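PDB 3PHS: cell wall surface anchor family protein from Streptococcus agalactiae, which serves as the minor pilin GBS52 of the bacterial pilus and mediates adhesion to lung epithelial cells through an IgG-like domain. Local coordinates for residues 14-26 against 36-49. Residues are numbered along the deposited sequence; the frame is centred on the assembly and turned at random.
Sequences QLTIVHLEARDID and PKEGTPIEGVLYQL
His19 meets three residues of 36-49 with its side chain, and the path from CB outward accounts for each. CB lies 3.9 Å from Tyr47 OH. With CG anti to the backbone N (chi1 -173°), the ring is sent toward 36-49, and the turn about the CB-CG bond then presents its two flanks: CD2 abuts Ile42 CG1 at 3.5 Å, near the ring plane, while ND1, on the other flank, is hydrogen-bonded to Tyr47 OH at 2.7 Å. Over one face of the His19 ring sits Val45 CG2, 8° off the normal and nearest to CE1, a CH-pi contact; NE2 at the far end lies 4.0 Å from the same methyl. The Tyr47 ring, turned 61° from the His19 imidazole, receives Ile17 CG2 over its centre at 3.5 Å. Beyond it Leu15 and Leu49 touch tip to tip, where Phe92 of strand 89-95 joins the core. Backbone bonds continue the join: Ile42 N to His19 O, then the antiparallel hydrogen-bonded pair Glu21 and Thr40, with Glu21 N 2.9 Å from Thr40 O. Strands 13-21 and 46-52 belong to different sheets of the N-terminal sandwich, consistent with the Ig-like fold, so the buried His19-Tyr47 bond gives the apolar interface between them a directional polar link.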
loop_
_atom_site.group_PDB
_atom_site.type_symbol
_atom_site.label_atom_id
_atom_site.label_comp_id
_atom_site.label_asym_id
_atom_site.label_seq_id
_atom_site.Cartn_x
_atom_site.Cartn_y
_atom_site.Cartn_z
ATOM N N GLN A 14 26.578 -13.958 -5.686
ATOM C CA GLN A 14 25.559 -13.431 -6.580
ATOM C C GLN A 14 24.239 -13.536 -5.869
ATOM O O GLN A 14 23.969 -14.535 -5.218
ATOM C CB GLN A 14 25.479 -14.300 -7.829
ATOM C CG GLN A 14 26.786 -14.395 -8.577
ATOM C CD GLN A 14 27.216 -13.056 -9.046
ATOM O OE1 GLN A 14 28.045 -12.389 -8.415
ATOM N NE2 GLN A 14 26.647 -12.628 -10.163
ATOM N N LEU A 15 23.418 -12.508 -6.000
ATOM C CA LEU A 15 22.044 -12.580 -5.513
ATOM C C LEU A 15 21.119 -12.132 -6.624
ATOM O O LEU A 15 21.371 -11.104 -7.257
ATOM C CB LEU A 15 21.874 -11.664 -4.298
ATOM C CG LEU A 15 20.454 -11.458 -3.779
ATOM C CD1 LEU A 15 19.848 -12.770 -3.270
ATOM C CD2 LEU A 15 20.426 -10.392 -2.673
ATOM N N THR A 16 20.046 -12.898 -6.847
ATOM C CA THR A 16 19.062 -12.578 -7.885
ATOM C C THR A 16 17.715 -12.521 -7.216
ATOM O O THR A 16 17.329 -13.472 -6.564
ATOM C CB THR A 16 19.016 -13.662 -9.000
ATOM O OG1 THR A 16 20.305 -13.770 -9.628
ATOM C CG2 THR A 16 17.963 -13.307 -10.079
ATOM N N ILE A 17 17.017 -11.392 -7.356
ATOM C CA ILE A 17 15.669 -11.248 -6.803
ATOM C C ILE A 17 14.739 -11.401 -7.978
ATOM O O ILE A 17 14.879 -10.678 -8.958
ATOM C CB ILE A 17 15.447 -9.824 -6.166
ATOM C CG1 ILE A 17 16.461 -9.489 -5.050
ATOM C CG2 ILE A 17 14.011 -9.640 -5.682
ATOM C CD1 ILE A 17 16.941 -10.584 -4.245
ATOM N N VAL A 18 13.793 -12.338 -7.893
ATOM C CA VAL A 18 12.874 -12.594 -9.008
ATOM C C VAL A 18 11.487 -12.139 -8.604
ATOM O O VAL A 18 10.868 -12.711 -7.700
ATOM C CB VAL A 18 12.861 -14.098 -9.429
ATOM C CG1 VAL A 18 12.123 -14.313 -10.768
ATOM C CG2 VAL A 18 14.288 -14.635 -9.561
ATOM N N HIS A 19 11.002 -11.092 -9.274
ATOM C CA HIS A 19 9.714 -10.496 -8.942
ATOM C C HIS A 19 8.608 -11.017 -9.873
ATOM O O HIS A 19 8.533 -10.605 -11.025
ATOM C CB HIS A 19 9.831 -8.959 -9.041
ATOM C CG HIS A 19 8.612 -8.228 -8.567
ATOM N ND1 HIS A 19 8.603 -7.446 -7.432
ATOM C CD2 HIS A 19 7.362 -8.149 -9.088
ATOM C CE1 HIS A 19 7.394 -6.943 -7.254
ATOM N NE2 HIS A 19 6.622 -7.346 -8.248
ATOM N N LEU A 20 7.772 -11.931 -9.366
ATOM C CA LEU A 20 6.699 -12.574 -10.144
ATOM C C LEU A 20 5.355 -12.308 -9.506
ATOM O O LEU A 20 5.201 -12.438 -8.285
ATOM C CB LEU A 20 6.904 -14.101 -10.224
ATOM C CG LEU A 20 8.264 -14.560 -10.776
ATOM C CD1 LEU A 20 8.397 -16.086 -10.746
ATOM C CD2 LEU A 20 8.453 -14.016 -12.200
ATOM N N GLU A 21 4.379 -11.930 -10.325
ATOM C CA GLU A 21 3.009 -11.883 -9.856
ATOM C C GLU A 21 2.405 -13.257 -10.134
ATOM O O GLU A 21 2.207 -13.632 -11.290
ATOM C CB GLU A 21 2.217 -10.746 -10.534
ATOM C CG GLU A 21 2.643 -9.366 -10.003
ATOM C CD GLU A 21 1.909 -8.192 -10.643
ATOM O OE1 GLU A 21 1.153 -8.381 -11.627
ATOM O OE2 GLU A 21 2.137 -7.066 -10.162
ATOM N N ALA A 22 2.142 -13.990 -9.064
ATOM C CA ALA A 22 1.663 -15.364 -9.146
ATOM C C ALA A 22 0.307 -15.467 -8.465
ATOM O O ALA A 22 -0.032 -14.635 -7.622
ATOM C CB ALA A 22 2.677 -16.315 -8.475
ATOM N N ARG A 23 -0.449 -16.503 -8.809
ATOM C CA ARG A 23 -1.729 -16.794 -8.149
ATOM C C ARG A 23 -1.493 -17.523 -6.827
ATOM O O ARG A 23 -0.493 -18.239 -6.679
ATOM C CB ARG A 23 -2.593 -17.698 -9.051
ATOM C CG ARG A 23 -2.855 -17.176 -10.482
ATOM C CD ARG A 23 -3.395 -18.290 -11.398
ATOM N NE ARG A 23 -2.365 -19.273 -11.781
ATOM C CZ ARG A 23 -2.546 -20.265 -12.655
ATOM N NH1 ARG A 23 -3.715 -20.417 -13.260
ATOM N NH2 ARG A 23 -1.562 -21.122 -12.932
ATOM N N ASP A 24 -2.421 -17.386 -5.879
ATOM C CA ASP A 24 -2.260 -18.056 -4.589
ATOM C C ASP A 24 -1.975 -19.548 -4.821
ATOM O O ASP A 24 -1.169 -20.139 -4.102
ATOM C CB ASP A 24 -3.480 -17.868 -3.672
ATOM C CG ASP A 24 -3.544 -16.479 -3.021
ATOM O OD1 ASP A 24 -2.697 -15.596 -3.312
ATOM O OD2 ASP A 24 -4.473 -16.269 -2.200
ATOM N N ILE A 25 -2.600 -20.130 -5.850
ATOM C CA ILE A 25 -2.396 -21.561 -6.162
ATOM C C ILE A 25 -1.029 -21.915 -6.788
ATOM O O ILE A 25 -0.603 -23.071 -6.728
ATOM C CB ILE A 25 -3.544 -22.172 -7.019
ATOM C CG1 ILE A 25 -3.676 -21.451 -8.366
ATOM C CG2 ILE A 25 -4.852 -22.137 -6.234
ATOM C CD1 ILE A 25 -3.621 -22.367 -9.553
ATOM N N ASP A 26 -0.368 -20.924 -7.383
ATOM C CA ASP A 26 0.987 -21.059 -7.909
ATOM C C ASP A 26 2.020 -21.057 -6.787
ATOM O O ASP A 26 3.184 -21.386 -7.015
ATOM C CB ASP A 26 1.338 -19.899 -8.868
ATOM C CG ASP A 26 0.496 -19.888 -10.146
ATOM O OD1 ASP A 26 0.122 -20.981 -10.624
ATOM O OD2 ASP A 26 0.227 -18.775 -10.679
ATOM N N PRO A 36 7.635 -19.961 -7.453
ATOM C CA PRO A 36 6.249 -20.344 -7.651
ATOM C C PRO A 36 6.132 -21.185 -8.928
ATOM O O PRO A 36 7.023 -21.151 -9.802
ATOM C CB PRO A 36 5.509 -18.997 -7.804
ATOM C CG PRO A 36 6.537 -18.024 -8.159
ATOM C CD PRO A 36 7.835 -18.503 -7.531
ATOM N N LYS A 37 5.032 -21.923 -9.013
ATOM C CA LYS A 37 4.774 -22.872 -10.096
ATOM C C LYS A 37 4.545 -22.165 -11.430
ATOM O O LYS A 37 4.869 -22.698 -12.498
ATOM C CB LYS A 37 3.580 -23.754 -9.713
ATOM C CG LYS A 37 3.852 -24.612 -8.468
ATOM C CD LYS A 37 2.616 -25.401 -8.035
ATOM C CE LYS A 37 2.908 -26.250 -6.782
ATOM N NZ LYS A 37 1.713 -27.077 -6.340
ATOM N N GLU A 38 3.990 -20.961 -11.343
ATOM C CA GLU A 38 3.774 -20.088 -12.482
ATOM C C GLU A 38 3.961 -18.689 -11.919
ATOM O O GLU A 38 3.912 -18.491 -10.694
ATOM C CB GLU A 38 2.337 -20.193 -13.023
ATOM C CG GLU A 38 1.913 -21.539 -13.654
ATOM C CD GLU A 38 2.667 -21.874 -14.927
ATOM O OE1 GLU A 38 3.050 -20.943 -15.675
ATOM O OE2 GLU A 38 2.876 -23.094 -15.180
ATOM N N GLY A 39 4.139 -17.714 -12.799
ATOM C CA GLY A 39 4.281 -16.331 -12.333
ATOM C C GLY A 39 4.706 -15.408 -13.444
ATOM O O GLY A 39 5.523 -15.777 -14.289
ATOM N N THR A 40 4.187 -14.184 -13.420
ATOM C CA THR A 40 4.480 -13.224 -14.482
ATOM C C THR A 40 5.572 -12.273 -14.026
ATOM O O THR A 40 5.423 -11.637 -12.983
ATOM C CB THR A 40 3.216 -12.385 -14.839
ATOM O OG1 THR A 40 2.117 -13.269 -15.067
ATOM C CG2 THR A 40 3.465 -11.528 -16.085
ATOM N N PRO A 41 6.663 -12.170 -14.795
ATOM C CA PRO A 41 7.737 -11.275 -14.396
ATOM C C PRO A 41 7.303 -9.846 -14.552
ATOM O O PRO A 41 6.541 -9.524 -15.498
ATOM C CB PRO A 41 8.853 -11.574 -15.406
ATOM C CG PRO A 41 8.135 -12.062 -16.607
ATOM C CD PRO A 41 6.990 -12.884 -16.043
ATOM N N ILE A 42 7.771 -9.010 -13.622
ATOM C CA ILE A 42 7.508 -7.582 -13.669
ATOM C C ILE A 42 8.827 -6.854 -13.829
ATOM O O ILE A 42 9.744 -7.026 -13.022
ATOM C CB ILE A 42 6.797 -7.049 -12.395
ATOM C CG1 ILE A 42 5.554 -7.890 -12.052
ATOM C CG2 ILE A 42 6.465 -5.533 -12.562
ATOM C CD1 ILE A 42 4.478 -7.919 -13.157
ATOM N N GLU A 43 8.899 -5.997 -14.844
ATOM C CA GLU A 43 10.091 -5.174 -15.053
ATOM C C GLU A 43 9.944 -3.819 -14.331
ATOM O O GLU A 43 8.816 -3.307 -14.153
ATOM C CB GLU A 43 10.332 -4.991 -16.569
ATOM C CG GLU A 43 11.629 -4.238 -16.950
ATOM C CD GLU A 43 11.495 -2.713 -16.881
ATOM O OE1 GLU A 43 12.524 -2.021 -16.689
ATOM O OE2 GLU A 43 10.362 -2.195 -16.993
ATOM N N GLY A 44 11.072 -3.228 -13.947
ATOM C CA GLY A 44 11.089 -1.847 -13.430
ATOM C C GLY A 44 10.885 -1.682 -11.931
ATOM O O GLY A 44 10.762 -0.548 -11.439
ATOM N N VAL A 45 10.849 -2.791 -11.193
ATOM C CA VAL A 45 10.688 -2.734 -9.738
ATOM C C VAL A 45 12.053 -2.513 -9.100
ATOM O O VAL A 45 13.023 -3.244 -9.393
ATOM C CB VAL A 45 9.991 -4.010 -9.129
ATOM C CG1 VAL A 45 9.838 -3.900 -7.589
ATOM C CG2 VAL A 45 8.609 -4.248 -9.763
ATOM N N LEU A 46 12.127 -1.479 -8.261
ATOM C CA LEU A 46 13.366 -1.130 -7.577
ATOM C C LEU A 46 13.517 -1.903 -6.283
ATOM O O LEU A 46 12.691 -1.767 -5.374
ATOM C CB LEU A 46 13.408 0.386 -7.310
ATOM C CG LEU A 46 14.607 0.958 -6.557
ATOM C CD1 LEU A 46 15.927 0.459 -7.144
ATOM C CD2 LEU A 46 14.515 2.476 -6.646
ATOM N N TYR A 47 14.564 -2.729 -6.223
ATOM C CA TYR A 47 14.953 -3.435 -4.991
ATOM C C TYR A 47 16.189 -2.793 -4.364
ATOM O O TYR A 47 17.130 -2.387 -5.069
ATOM C CB TYR A 47 15.201 -4.939 -5.268
ATOM C CG TYR A 47 13.907 -5.713 -5.296
ATOM C CD1 TYR A 47 13.195 -5.884 -6.486
ATOM C CD2 TYR A 47 13.356 -6.222 -4.122
ATOM C CE1 TYR A 47 11.985 -6.578 -6.501
ATOM C CE2 TYR A 47 12.128 -6.900 -4.131
ATOM C CZ TYR A 47 11.460 -7.078 -5.324
ATOM O OH TYR A 47 10.254 -7.759 -5.325
ATOM N N GLN A 48 16.161 -2.663 -3.045
ATOM C CA GLN A 48 17.336 -2.237 -2.313
ATOM C C GLN A 48 17.722 -3.300 -1.309
ATOM O O GLN A 48 16.858 -3.890 -0.665
ATOM C CB GLN A 48 17.083 -0.902 -1.624
ATOM C CG GLN A 48 16.853 0.161 -2.642
ATOM C CD GLN A 48 16.602 1.521 -2.068
ATOM O OE1 GLN A 48 16.683 2.517 -2.801
ATOM N NE2 GLN A 48 16.296 1.594 -0.779
ATOM N N LEU A 49 19.032 -3.496 -1.165
ATOM C CA LEU A 49 19.582 -4.454 -0.220
ATOM C C LEU A 49 20.503 -3.726 0.749
ATOM O O LEU A 49 21.441 -3.056 0.319
ATOM C CB LEU A 49 20.308 -5.590 -0.972
ATOM C CG LEU A 49 19.525 -6.820 -1.473
ATOM C CD1 LEU A 49 19.154 -7.727 -0.333
ATOM C CD2 LEU A 49 18.272 -6.503 -2.293
HETATM O O HOH W 1 -0.440 -25.649 -6.150
#